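Local coordinates for protein L-2,4-diaminobutyric acid acetyltransferase (Geobacillus sp., PDB 6SLL) that transfers an acetyl group from acetyl-coenzyme A to L-2,4-diaminobutyric acid, a step in the biosynthesis of the chemical chaperone ectoine, at residues V91-S96 with Q100-A105; S133-L136 with A141-K144. One frame throughout, in Å; residues are numbered along the deposited sequence. Where two conformers were deposited one is given.

Contact 1 of 2, residues V91-S96 with Q100-A105; sequences VAVASS and QGIAKA. With COA (coenzyme A), chain F.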
loop_
_atom_site.group_PDB
_atom_site.type_symbol
_atom_site.label_atom_id
_atom_site.label_comp_id
_atom_site.label_asym_id
_atom_site.label_seq_id
_atom_site.Cartn_x
_atom_site.Cartn_y
_atom_site.Cartn_z
ATOM N N VAL B 91 -10.529 0.191 7.651
ATOM C CA VAL B 91 -11.752 0.959 7.870
ATOM C C VAL B 91 -11.668 1.600 9.218
ATOM O O VAL B 91 -11.514 0.840 10.214
ATOM C CB VAL B 91 -13.019 0.094 7.711
ATOM C CG1 VAL B 91 -14.257 0.907 7.871
ATOM C CG2 VAL B 91 -13.031 -0.789 6.495
ATOM N N ALA B 92 -11.832 2.886 9.310
ATOM C CA ALA B 92 -11.758 3.592 10.616
ATOM C C ALA B 92 -12.853 4.642 10.690
ATOM O O ALA B 92 -13.035 5.383 9.712
ATOM C CB ALA B 92 -10.397 4.297 10.733
ATOM N N VAL B 93 -13.481 4.742 11.862
ATOM C CA VAL B 93 -14.355 5.878 12.146
ATOM C C VAL B 93 -13.886 6.412 13.500
ATOM O O VAL B 93 -13.628 5.663 14.466
ATOM C CB VAL B 93 -15.829 5.440 12.149
ATOM C CG1 VAL B 93 -16.757 6.518 12.699
ATOM C CG2 VAL B 93 -16.266 5.022 10.739
ATOM N N ALA B 94 -13.787 7.726 13.614
ATOM C CA ALA B 94 -13.384 8.397 14.847
ATOM C C ALA B 94 -14.339 7.991 15.961
ATOM O O ALA B 94 -15.555 7.915 15.783
ATOM C CB ALA B 94 -13.445 9.905 14.639
ATOM N N SER B 95 -13.755 7.748 17.151
ATOM C CA SER B 95 -14.483 7.416 18.317
ATOM C C SER B 95 -15.728 8.231 18.564
ATOM O O SER B 95 -16.799 7.782 18.969
ATOM C CB SER B 95 -13.503 7.511 19.459
ATOM O OG SER B 95 -14.154 7.060 20.628
ATOM N N SER B 96 -15.559 9.538 18.380
ATOM C CA SER B 96 -16.594 10.546 18.586
ATOM C C SER B 96 -17.754 10.379 17.720
ATOM O O SER B 96 -18.857 10.915 17.999
ATOM C CB SER B 96 -15.946 11.991 18.258
ATOM O OG SER B 96 -15.419 11.940 16.935
ATOM N N GLN B 100 -23.114 5.562 14.198
ATOM C CA GLN B 100 -23.964 6.448 13.466
ATOM C C GLN B 100 -24.172 5.994 12.014
ATOM O O GLN B 100 -24.799 6.694 11.215
ATOM C CB GLN B 100 -23.405 7.953 13.447
ATOM C CG GLN B 100 -23.217 8.496 14.835
ATOM C CD GLN B 100 -22.719 9.983 14.786
ATOM O OE1 GLN B 100 -22.718 10.601 13.704
ATOM N NE2 GLN B 100 -22.124 10.394 15.793
ATOM N N GLY B 101 -23.628 4.862 11.614
ATOM C CA GLY B 101 -23.774 4.352 10.258
ATOM C C GLY B 101 -22.698 4.885 9.302
ATOM O O GLY B 101 -22.865 4.607 8.091
ATOM N N ILE B 102 -21.675 5.537 9.753
ATOM C CA ILE B 102 -20.684 6.109 8.820
ATOM C C ILE B 102 -19.917 4.998 8.136
ATOM O O ILE B 102 -19.693 5.069 6.940
ATOM C CB ILE B 102 -19.791 7.115 9.575
ATOM C CG1 ILE B 102 -20.627 8.313 10.059
ATOM C CG2 ILE B 102 -18.649 7.558 8.673
ATOM C CD1 ILE B 102 -19.845 9.260 10.952
ATOM N N ALA B 103 -19.470 3.974 8.878
ATOM C CA ALA B 103 -18.727 2.932 8.188
ATOM C C ALA B 103 -19.606 2.204 7.158
ATOM O O ALA B 103 -19.123 1.927 6.037
ATOM C CB ALA B 103 -18.143 1.910 9.170
ATOM N N LYS B 104 -20.861 1.919 7.494
ATOM C CA LYS B 104 -21.731 1.262 6.547
ATOM C C LYS B 104 -21.915 2.149 5.316
ATOM O O LYS B 104 -21.916 1.648 4.196
ATOM C CB LYS B 104 -23.046 0.983 7.191
ATOM C CG LYS B 104 -24.054 0.248 6.378
ATOM C CD LYS B 104 -25.388 0.050 7.128
ATOM C CE LYS B 104 -25.271 -0.841 8.326
ATOM N NZ LYS B 104 -26.652 -1.378 8.721
ATOM N N ALA B 105 -22.060 3.429 5.503
ATOM C CA ALA B 105 -22.243 4.368 4.380
ATOM C C ALA B 105 -20.953 4.444 3.573
ATOM O O ALA B 105 -21.041 4.538 2.318
ATOM C CB ALA B 105 -22.656 5.754 4.854
HETATM N N1A COA F . -21.672 -2.331 19.289
HETATM C C2A COA F . -22.549 -3.061 18.584
HETATM N N3A COA F . -22.746 -3.062 17.263
HETATM C C4A COA F . -21.956 -2.158 16.620
HETATM C C5A COA F . -20.996 -1.378 17.253
HETATM C C6A COA F . -20.834 -1.467 18.650
HETATM N N6A COA F . -20.002 -0.763 19.361
HETATM N N7A COA F . -20.429 -0.541 16.301
HETATM C C8A COA F . -20.965 -0.881 15.139
HETATM N N9A COA F . -21.865 -1.882 15.304
HETATM C C1B COA F . -22.591 -2.507 14.286
HETATM C C2B COA F . -23.791 -1.675 13.818
HETATM O O2B COA F . -24.908 -1.912 14.606
HETATM C C3B COA F . -23.824 -2.098 12.361
HETATM O O3B COA F . -24.351 -3.491 12.326
HETATM P P3B COA F . -25.879 -3.797 11.870
HETATM O O7A COA F . -25.739 -3.497 10.362
HETATM O O8A COA F . -26.136 -5.231 12.359
HETATM O O9A COA F . -26.812 -2.521 12.192
HETATM C C4B COA F . -22.368 -2.247 12.013
HETATM O O4B COA F . -21.693 -2.637 13.184
HETATM C C5B COA F . -21.874 -0.986 11.300
HETATM O O5B COA F . -22.131 0.175 12.127
HETATM P P1A COA F . -21.620 1.634 11.750
HETATM O O1A COA F . -22.319 2.587 12.633
HETATM O O2A COA F . -21.645 1.846 10.284
HETATM O O3A COA F . -20.091 1.492 12.240
HETATM P P2A COA F . -19.124 2.702 12.695
HETATM O O4A COA F . -19.303 3.871 11.807
HETATM O O5A COA F . -19.289 2.920 14.165
HETATM O O6A COA F . -17.719 2.104 12.385
HETATM C CBP COA F . -15.838 0.660 12.810
HETATM C CCP COA F . -17.335 0.736 12.662
HETATM C CDP COA F . -15.444 -0.846 12.857
HETATM C CEP COA F . -15.187 1.311 11.642
HETATM C CAP COA F . -15.482 1.400 14.142
HETATM O OAP COA F . -16.038 0.630 15.241
HETATM C C9P COA F . -14.032 1.618 14.401
HETATM O O9P COA F . -13.298 2.358 13.721
HETATM N N8P COA F . -13.576 0.918 15.474
HETATM C C7P COA F . -12.305 0.904 16.010
HETATM C C6P COA F . -12.342 0.667 17.607
HETATM C C5P COA F . -12.540 -0.762 17.987
HETATM O O5P COA F . -13.496 -1.414 17.436
HETATM N N4P COA F . -11.879 -1.249 18.878
HETATM C C3P COA F . -12.047 -2.683 19.364
HETATM C C2P COA F . -10.749 -2.989 20.441
HETATM S S1P COA F . -11.161 -2.155 21.944
HETATM O O HOH W 1 -21.230 8.623 18.178
HETATM O O HOH W 2 -20.607 12.938 17.151
#
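Val93 lays its CG2 methyl over the first turn of the following helix, 4.0 Å from CG2 of Ile102 and 4.0 Å from CB of Ala103. With chi1 at 169°, CG2 lies beside the backbone N, 3.4 Å from O4A of coenzyme A. Two residues back on the same side of the strand, Val91 CG1 lies 4.2 Å from Ala103 CB. No direct hydrogen bond joins the segments; the cofactor links them. Val93 N donates almost straight (169°) to O9P, a pantetheine carbonyl of coenzyme A, at 3.0 Å, a strand-like pairing usual for pantetheine in GNAT enzymes. From the helix side, the amides of Gly101, Ala103 and Lys104 reach O1A, O4A and O2A, so the pyrophosphate sits at the helix N-terminus, whose dipole would probably favour its charge, and Lys104 NZ donates to O7A of the coenzyme A 3'-phosphate at 2.8 Å. This is the pyrophosphate-binding loop of GNAT acetyltransferases. Gly101, at the N-cap, has a positive phi (88°) that suits a residue without a side chain. At the exposed end two waters bridge Ser96 O and Gln100 NE2, one of their bonds weak. The contact joins the strand and helix of the beta-alpha-beta unit of strand 85-93, helix 102-112 and strand 121-125; Leu136 of helix 131-144 packs on Val91 and Ala103, while helix 29-39 touches Ala92 on the strand's other side.

Contact 2 of 2, residues S133-L136 with A141-K144; sequences SRRL and AEEK. With COA (coenzyme A), chain F.
Arg135 grips the carboxylate of Glu142 end-on, one nitrogen to each oxygen, in a salt bridge between residues two helical turns apart. NH1 reaches OE1 of Glu142 at 3.0 Å, on its syn side but tilted out of the carboxylate plane, and NH2 meets OE2 of Glu142 at 3.2 Å from above that plane. Both nearly straight bonds lie close to the guanidinium plane, although the two groups are turned 38° apart. From its other N-H, on the side of NE, NH2 makes a weak hydrogen bond, near the guanidinium plane, of 3.4 Å to O8A of the coenzyme A 3'-phosphate. The arginine chain folds at chi2 (-59°) and chi3 (-40°), which turns the guanidinium along helix 131-144 toward Glu142; CB lies 3.6 Å from ribose O4B of coenzyme A. Glu142, extended beyond CG, comes across it at about a right angle. An alanine here would remove both bonds to Glu142 and the weak one to the phosphate, and would probably leave the carboxylate without its mate and free to turn. Farther out, Glu143 neighbours Lys104, which binds the same phosphate. Paired with the carboxylate and weakly with the phosphate, the guanidinium probably offsets negative charge at the cofactor's adenosine end.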
loop_
_atom_site.group_PDB
_atom_site.type_symbol
_atom_site.label_atom_id
_atom_site.label_comp_id
_atom_site.label_asym_id
_atom_site.label_seq_id
_atom_site.Cartn_x
_atom_site.Cartn_y
_atom_site.Cartn_z
ATOM N N SER B 133 -16.025 -4.333 13.468
ATOM C CA SER B 133 -15.657 -4.548 12.107
ATOM C C SER B 133 -16.239 -5.817 11.512
ATOM O O SER B 133 -16.690 -5.918 10.369
ATOM C CB SER B 133 -14.119 -4.503 11.948
ATOM O OG SER B 133 -13.515 -3.223 12.247
ATOM N N ARG B 134 -16.214 -6.881 12.315
ATOM C CA ARG B 134 -16.911 -8.067 11.926
ATOM C C ARG B 134 -18.394 -7.916 11.589
ATOM O O ARG B 134 -18.909 -8.347 10.563
ATOM C CB ARG B 134 -16.793 -9.228 12.957
ATOM C CG ARG B 134 -15.479 -9.701 13.151
ATOM C CD ARG B 134 -15.237 -11.047 13.611
ATOM N NE ARG B 134 -13.783 -11.317 13.381
ATOM C CZ ARG B 134 -13.416 -12.522 13.427
ATOM N NH1 ARG B 134 -12.131 -12.829 13.477
ATOM N NH2 ARG B 134 -14.406 -13.386 13.781
ATOM N N ARG B 135 -19.079 -7.121 12.464
ATOM C CA ARG B 135 -20.516 -6.832 12.166
ATOM C C ARG B 135 -20.681 -5.999 10.925
ATOM O O ARG B 135 -21.650 -6.210 10.120
ATOM C CB ARG B 135 -21.178 -6.163 13.285
ATOM C CG ARG B 135 -21.424 -7.086 14.366
ATOM C CD ARG B 135 -22.325 -8.271 13.903
ATOM N NE ARG B 135 -23.475 -7.917 12.973
ATOM C CZ ARG B 135 -24.020 -8.733 11.963
ATOM N NH1 ARG B 135 -23.509 -9.972 11.684
ATOM N NH2 ARG B 135 -25.079 -8.254 11.243
ATOM N N LEU B 136 -19.755 -5.038 10.665
ATOM C CA LEU B 136 -19.831 -4.224 9.450
ATOM C C LEU B 136 -19.857 -5.125 8.241
ATOM O O LEU B 136 -20.703 -5.023 7.330
ATOM C CB LEU B 136 -18.657 -3.299 9.408
ATOM C CG LEU B 136 -18.511 -2.521 8.114
ATOM C CD1 LEU B 136 -19.650 -1.550 7.906
ATOM C CD2 LEU B 136 -17.177 -1.804 8.172
ATOM N N ALA B 141 -22.816 -8.299 3.900
ATOM C CA ALA B 141 -23.117 -9.472 3.134
ATOM C C ALA B 141 -24.592 -9.946 3.379
ATOM O O ALA B 141 -25.330 -10.246 2.468
ATOM C CB ALA B 141 -22.147 -10.567 3.438
ATOM N N GLU B 142 -25.008 -9.898 4.635
ATOM C CA GLU B 142 -26.406 -10.253 4.961
ATOM C C GLU B 142 -27.380 -9.417 4.215
ATOM O O GLU B 142 -28.412 -9.929 3.656
ATOM C CB GLU B 142 -26.624 -10.130 6.418
ATOM C CG GLU B 142 -25.825 -11.173 7.249
ATOM C CD GLU B 142 -25.809 -10.878 8.741
ATOM O OE1 GLU B 142 -24.920 -11.405 9.392
ATOM O OE2 GLU B 142 -26.688 -10.163 9.281
ATOM N N GLU B 143 -27.198 -8.098 4.208
ATOM C CA GLU B 143 -28.186 -7.209 3.673
ATOM C C GLU B 143 -28.227 -7.349 2.204
ATOM O O GLU B 143 -29.300 -7.156 1.642
ATOM C CB GLU B 143 -27.826 -5.765 3.985
ATOM C CG GLU B 143 -27.938 -5.459 5.474
ATOM C CD GLU B 143 -27.922 -3.927 5.756
ATOM O OE1 GLU B 143 -27.117 -3.525 6.621
ATOM O OE2 GLU B 143 -28.684 -3.218 4.996
ATOM N N LYS B 144 -27.141 -7.765 1.533
ATOM C CA LYS B 144 -27.159 -7.929 0.113
ATOM C C LYS B 144 -27.552 -9.360 -0.257
ATOM O O LYS B 144 -27.612 -9.671 -1.510
ATOM C CB LYS B 144 -25.829 -7.544 -0.470
ATOM C CG LYS B 144 -25.738 -6.015 -0.353
ATOM C CD LYS B 144 -24.535 -5.517 -0.899
ATOM C CE LYS B 144 -24.264 -5.624 -2.379
ATOM N NZ LYS B 144 -24.986 -4.496 -3.233
HETATM N N1A COA F . -21.672 -2.331 19.289
HETATM C C2A COA F . -22.549 -3.061 18.584
HETATM N N3A COA F . -22.746 -3.062 17.263
HETATM C C4A COA F . -21.956 -2.158 16.620
HETATM C C5A COA F . -20.996 -1.378 17.253
HETATM C C6A COA F . -20.834 -1.467 18.650
HETATM N N6A COA F . -20.002 -0.763 19.361
HETATM N N7A COA F . -20.429 -0.541 16.301
HETATM C C8A COA F . -20.965 -0.881 15.139
HETATM N N9A COA F . -21.865 -1.882 15.304
HETATM C C1B COA F . -22.591 -2.507 14.286
HETATM C C2B COA F . -23.791 -1.675 13.818
HETATM O O2B COA F . -24.908 -1.912 14.606
HETATM C C3B COA F . -23.824 -2.098 12.361
HETATM O O3B COA F . -24.351 -3.491 12.326
HETATM P P3B COA F . -25.879 -3.797 11.870
HETATM O O7A COA F . -25.739 -3.497 10.362
HETATM O O8A COA F . -26.136 -5.231 12.359
HETATM O O9A COA F . -26.812 -2.521 12.192
HETATM C C4B COA F . -22.368 -2.247 12.013
HETATM O O4B COA F . -21.693 -2.637 13.184
HETATM C C5B COA F . -21.874 -0.986 11.300
HETATM O O5B COA F . -22.131 0.175 12.127
HETATM P P1A COA F . -21.620 1.634 11.750
HETATM O O1A COA F . -22.319 2.587 12.633
HETATM O O2A COA F . -21.645 1.846 10.284
HETATM O O3A COA F . -20.091 1.492 12.240
HETATM P P2A COA F . -19.124 2.702 12.695
HETATM O O4A COA F . -19.303 3.871 11.807
HETATM O O5A COA F . -19.289 2.920 14.165
HETATM O O6A COA F . -17.719 2.104 12.385
HETATM C CBP COA F . -15.838 0.660 12.810
HETATM C CCP COA F . -17.335 0.736 12.662
HETATM C CDP COA F . -15.444 -0.846 12.857
HETATM C CEP COA F . -15.187 1.311 11.642
HETATM C CAP COA F . -15.482 1.400 14.142
HETATM O OAP COA F . -16.038 0.630 15.241
HETATM C C9P COA F . -14.032 1.618 14.401
HETATM O O9P COA F . -13.298 2.358 13.721
HETATM N N8P COA F . -13.576 0.918 15.474
HETATM C C7P COA F . -12.305 0.904 16.010
HETATM C C6P COA F . -12.342 0.667 17.607
HETATM C C5P COA F . -12.540 -0.762 17.987
HETATM O O5P COA F . -13.496 -1.414 17.436
HETATM N N4P COA F . -11.879 -1.249 18.878
HETATM C C3P COA F . -12.047 -2.683 19.364
HETATM C C2P COA F . -10.749 -2.989 20.441
HETATM S S1P COA F . -11.161 -2.155 21.944
#

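How the contacts relate
The two contacts illustrate how a GNAT fold builds one cofactor site from successive elements. Contact 1 closes before contact 2 opens along the chain, and their centres lie about 14 Å apart. The first spans strand 85-93 and helix 102-112; the second lies wholly within helix 131-144, reached after strand 121-125, the parallel neighbour of strand 85-93 in the sheet. They touch directly: Lys104 NZ forms a salt bridge with Glu143 OE1 at 3.0 Å, while Leu136 CD1 packs against Lys104 N. Both border coenzyme A, contact 1 along the pantetheine and pyrophosphate, contact 2 chiefly at the ribose, and both reach the 3'-phosphate, contact 1 through Lys104, so the two helices share in holding one molecule.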